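Local coordinates for endo alpha-1,4 polygalactosaminidase (Neosartorya fumigata, PDB 6OJ1), which hydrolyses alpha-1,4-linked galactosamine polymers from within the chain and thereby disrupts microbial biofilms, at residues D63-D68 with L131-M136. Residues are numbered along the deposited sequence; the frame is centred on the assembly and turned at random.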
ATOM      1  N   ASP A  63       6.339   4.219   6.213  1.00 15.00           N
ATOM      2  CA  ASP A  63       5.883   3.267   7.223  1.00 14.95           C
ATOM      3  C   ASP A  63       5.199   3.957   8.402  1.00 18.34           C
ATOM      4  O   ASP A  63       5.709   4.935   8.957  1.00 18.01           O
ATOM      5  CB  ASP A  63       7.062   2.424   7.709  1.00 14.52           C
ATOM      6  CG  ASP A  63       6.620   1.319   8.649  1.00 18.07           C
ATOM      7  OD1 ASP A  63       6.236   0.231   8.151  1.00 17.90           O
ATOM      8  OD2 ASP A  63       6.614   1.561   9.877  1.00 17.51           O
ATOM      9  N   LEU A  64       4.031   3.425   8.790  1.00 15.67           N
ATOM     10  CA  LEU A  64       3.245   3.989   9.883  1.00 13.37           C
ATOM     11  C   LEU A  64       4.000   3.980  11.209  1.00 14.93           C
ATOM     12  O   LEU A  64       3.916   4.938  11.987  1.00 19.58           O
ATOM     13  CB  LEU A  64       1.938   3.193  10.028  1.00 12.95           C
ATOM     14  CG  LEU A  64       1.113   3.493  11.281  1.00 17.88           C
ATOM     15  CD1 LEU A  64       0.644   4.933  11.282  1.00 18.51           C
ATOM     16  CD2 LEU A  64      -0.062   2.518  11.326  1.00 17.95           C
ATOM     17  N   PHE A  65       4.689   2.885  11.515  1.00 18.58           N
ATOM     18  CA  PHE A  65       5.217   2.715  12.865  1.00 17.23           C
ATOM     19  C   PHE A  65       6.520   3.467  13.067  1.00 17.37           C
ATOM     20  O   PHE A  65       6.709   4.102  14.108  1.00 21.03           O
ATOM     21  CB  PHE A  65       5.452   1.236  13.164  1.00 18.97           C
ATOM     22  CG  PHE A  65       4.205   0.471  13.507  1.00 16.96           C
ATOM     23  CD1 PHE A  65       3.695   0.490  14.803  1.00 18.33           C
ATOM     24  CD2 PHE A  65       3.571  -0.302  12.553  1.00 19.06           C
ATOM     25  CE1 PHE A  65       2.560  -0.235  15.136  1.00 22.07           C
ATOM     26  CE2 PHE A  65       2.423  -1.039  12.878  1.00 18.02           C
ATOM     27  CZ  PHE A  65       1.916  -0.997  14.170  1.00 18.49           C
ATOM     28  N   ILE A  66       7.429   3.408  12.091  1.00 18.51           N
ATOM     29  CA  ILE A  66       8.794   3.860  12.353  1.00 18.29           C
ATOM     30  C   ILE A  66       9.001   5.331  12.044  1.00 26.15           C
ATOM     31  O   ILE A  66      10.098   5.853  12.289  1.00 26.54           O
ATOM     32  CB  ILE A  66       9.803   2.979  11.591  1.00 28.34           C
ATOM     33  CG1 ILE A  66       9.675   3.168  10.087  1.00 25.86           C
ATOM     34  CG2 ILE A  66       9.583   1.519  11.951  1.00 24.46           C
ATOM     35  CD1 ILE A  66      10.500   2.161   9.298  1.00 25.77           C
ATOM     36  N   ASN A  67       7.980   6.027  11.554  1.00 17.87           N
ATOM     37  CA  ASN A  67       8.061   7.462  11.308  1.00 19.34           C
ATOM     38  C   ASN A  67       7.275   8.237  12.355  1.00 26.60           C
ATOM     39  O   ASN A  67       6.156   7.861  12.702  1.00 25.54           O
ATOM     40  CB  ASN A  67       7.529   7.779   9.924  1.00 16.07           C
ATOM     41  CG  ASN A  67       8.490   7.350   8.862  1.00 17.06           C
ATOM     42  OD1 ASN A  67       9.524   7.996   8.674  1.00 20.38           O
ATOM     43  ND2 ASN A  67       8.186   6.252   8.183  1.00 17.87           N
ATOM     44  N   ASP A  68       7.851   9.325  12.849  1.00 25.56           N
ATOM     45  CA  ASP A  68       7.194  10.062  13.915  1.00 30.96           C
ATOM     46  C   ASP A  68       6.341  11.209  13.369  1.00 24.51           C
ATOM     47  O   ASP A  68       6.385  11.568  12.185  1.00 26.69           O
ATOM     48  CB  ASP A  68       8.214  10.563  14.948  1.00 38.01           C
ATOM     49  CG  ASP A  68       9.251  11.523  14.369  1.00 46.49           C
ATOM     50  OD1 ASP A  68       9.172  11.895  13.179  1.00 41.70           O
ATOM     51  OD2 ASP A  68      10.163  11.908  15.134  1.00 53.04           O
ATOM     52  N   LEU A 131      -8.019  -1.360  13.755  1.00 18.37           N
ATOM     53  CA  LEU A 131      -8.597  -0.096  14.207  1.00 18.26           C
ATOM     54  C   LEU A 131      -7.624   0.664  15.091  1.00 18.58           C
ATOM     55  O   LEU A 131      -7.520   1.889  14.989  1.00 18.43           O
ATOM     56  CB  LEU A 131      -9.901  -0.330  14.966  1.00 19.62           C
ATOM     57  CG  LEU A 131     -11.078  -0.868  14.160  1.00 19.13           C
ATOM     58  CD1 LEU A 131     -12.254  -1.067  15.089  1.00 21.94           C
ATOM     59  CD2 LEU A 131     -11.426   0.104  13.037  1.00 19.59           C
ATOM     60  N   ASP A 132      -6.913  -0.044  15.979  1.00 16.29           N
ATOM     61  CA  ASP A 132      -5.881   0.609  16.790  1.00 17.29           C
ATOM     62  C   ASP A 132      -4.790   1.226  15.908  1.00 19.50           C
ATOM     63  O   ASP A 132      -4.292   2.325  16.194  1.00 18.79           O
ATOM     64  CB  ASP A 132      -5.240  -0.389  17.762  1.00 18.29           C
ATOM     65  CG  ASP A 132      -6.189  -0.900  18.836  1.00 28.87           C
ATOM     66  OD1 ASP A 132      -7.319  -0.389  18.973  1.00 27.72           O
ATOM     67  OD2 ASP A 132      -5.784  -1.851  19.544  1.00 27.45           O
ATOM     68  N   ARG A 133      -4.392   0.523  14.840  1.00 16.23           N
ATOM     69  CA  ARG A 133      -3.369   1.053  13.943  1.00 17.17           C
ATOM     70  C   ARG A 133      -3.892   2.255  13.170  1.00 18.27           C
ATOM     71  O   ARG A 133      -3.146   3.216  12.948  1.00 17.33           O
ATOM     72  CB  ARG A 133      -2.878  -0.041  12.988  1.00 16.53           C
ATOM     73  CG  ARG A 133      -1.988  -1.094  13.689  1.00 15.63           C
ATOM     74  CD  ARG A 133      -1.612  -2.258  12.763  1.00 16.55           C
ATOM     75  NE  ARG A 133      -0.717  -3.203  13.431  1.00 14.81           N
ATOM     76  CZ  ARG A 133      -0.086  -4.202  12.818  1.00 16.78           C
ATOM     77  NH1 ARG A 133      -0.270  -4.429  11.518  1.00 15.97           N
ATOM     78  NH2 ARG A 133       0.729  -4.992  13.517  1.00 18.16           N
ATOM     79  N   LEU A 134      -5.174   2.230  12.770  1.00 18.29           N
ATOM     80  CA  LEU A 134      -5.764   3.401  12.117  1.00 16.47           C
ATOM     81  C   LEU A 134      -5.848   4.590  13.070  1.00 17.43           C
ATOM     82  O   LEU A 134      -5.662   5.740  12.649  1.00 17.76           O
ATOM     83  CB  LEU A 134      -7.159   3.065  11.569  1.00 14.36           C
ATOM     84  CG  LEU A 134      -7.143   2.078  10.388  1.00 14.93           C
ATOM     85  CD1 LEU A 134      -8.593   1.675  10.029  1.00 17.26           C
ATOM     86  CD2 LEU A 134      -6.425   2.628   9.159  1.00 15.40           C
ATOM     87  N   ASP A 135      -6.149   4.339  14.351  1.00 17.70           N
ATOM     88  CA  ASP A 135      -6.074   5.390  15.358  1.00 19.69           C
ATOM     89  C   ASP A 135      -4.690   6.018  15.372  1.00 19.04           C
ATOM     90  O   ASP A 135      -4.551   7.247  15.392  1.00 22.07           O
ATOM     91  CB  ASP A 135      -6.385   4.838  16.757  1.00 20.23           C
ATOM     92  CG  ASP A 135      -7.855   4.558  16.994  1.00 22.72           C
ATOM     93  OD1 ASP A 135      -8.710   4.843  16.126  1.00 20.71           O
ATOM     94  OD2 ASP A 135      -8.149   4.029  18.091  1.00 23.35           O
ATOM     95  N   MET A 136      -3.651   5.180  15.369  1.00 21.66           N
ATOM     96  CA  MET A 136      -2.288   5.704  15.360  1.00 19.05           C
ATOM     97  C   MET A 136      -2.020   6.543  14.114  1.00 17.43           C
ATOM     98  O   MET A 136      -1.438   7.633  14.199  1.00 21.39           O
ATOM     99  CB  MET A 136      -1.268   4.569  15.456  1.00 18.43           C
ATOM    100  CG  MET A 136       0.167   5.113  15.225  1.00 22.31           C
ATOM    101  SD  MET A 136       1.414   3.808  15.254  1.00 29.71           S
ATOM    102  CE  MET A 136       1.464   3.526  17.007  1.00 27.47           C
TER
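The CA atoms of Leu-64 and Met-136, 8.0 Å apart, are the closest CA pair across the contact, where the loop between strand 59-63 and helix 69-77 faces helix 124-140; no hydrogen bond joins the two segments, so side chains bridge the gap. Leu-64 splits its two methyls between Arg-133 and Met-136: CD2 lies 3.6 Å from the backbone O of Arg-133, while CD1 rests 4.0 Å from CG of Met-136. CG of Met-136 is anti to its backbone N (chi1 171°), which brings it to CD1 of Leu-64; an anti chi2 (-177°) carries SD on to CG of Leu-64 and the Phe-65 ring. The sulfur is 4.6 Å from the Phe-65 ring centroid, an oblique Met-aromatic contact. CZ of Phe-65 meets NE of Arg-133 at 3.5 Å, close to the ring plane. Ring and guanidinium planes stand 85° apart, and CE2 of Phe-65 lies over one guanidinium face, displaced toward its rim; the ring thus meets the cation edge-on, and this is not a cation-pi stack. The main polar partner of Arg-133 is Asp-97, which forms a salt bridge with NE. Within the loop, OD2 of Asp-63 accepts from N of Phe-65 (2.9 Å) and N of Ile-66 (3.0 Å), the first an Asx turn and the two together an Asx motif, which ties down both amides and so probably steadies the backbone that carries the ring. Lys-140, farther along the same helix, adds hydrogen bonds to the carbonyls of Leu-64 and Asn-67. In this (beta/alpha)-barrel the contact therefore joins the loop after one barrel strand to a neighbouring helix through dispersion and sulfur-aromatic contacts, while the charge of Arg-133 is probably balanced by Asp-97 and not by the ring.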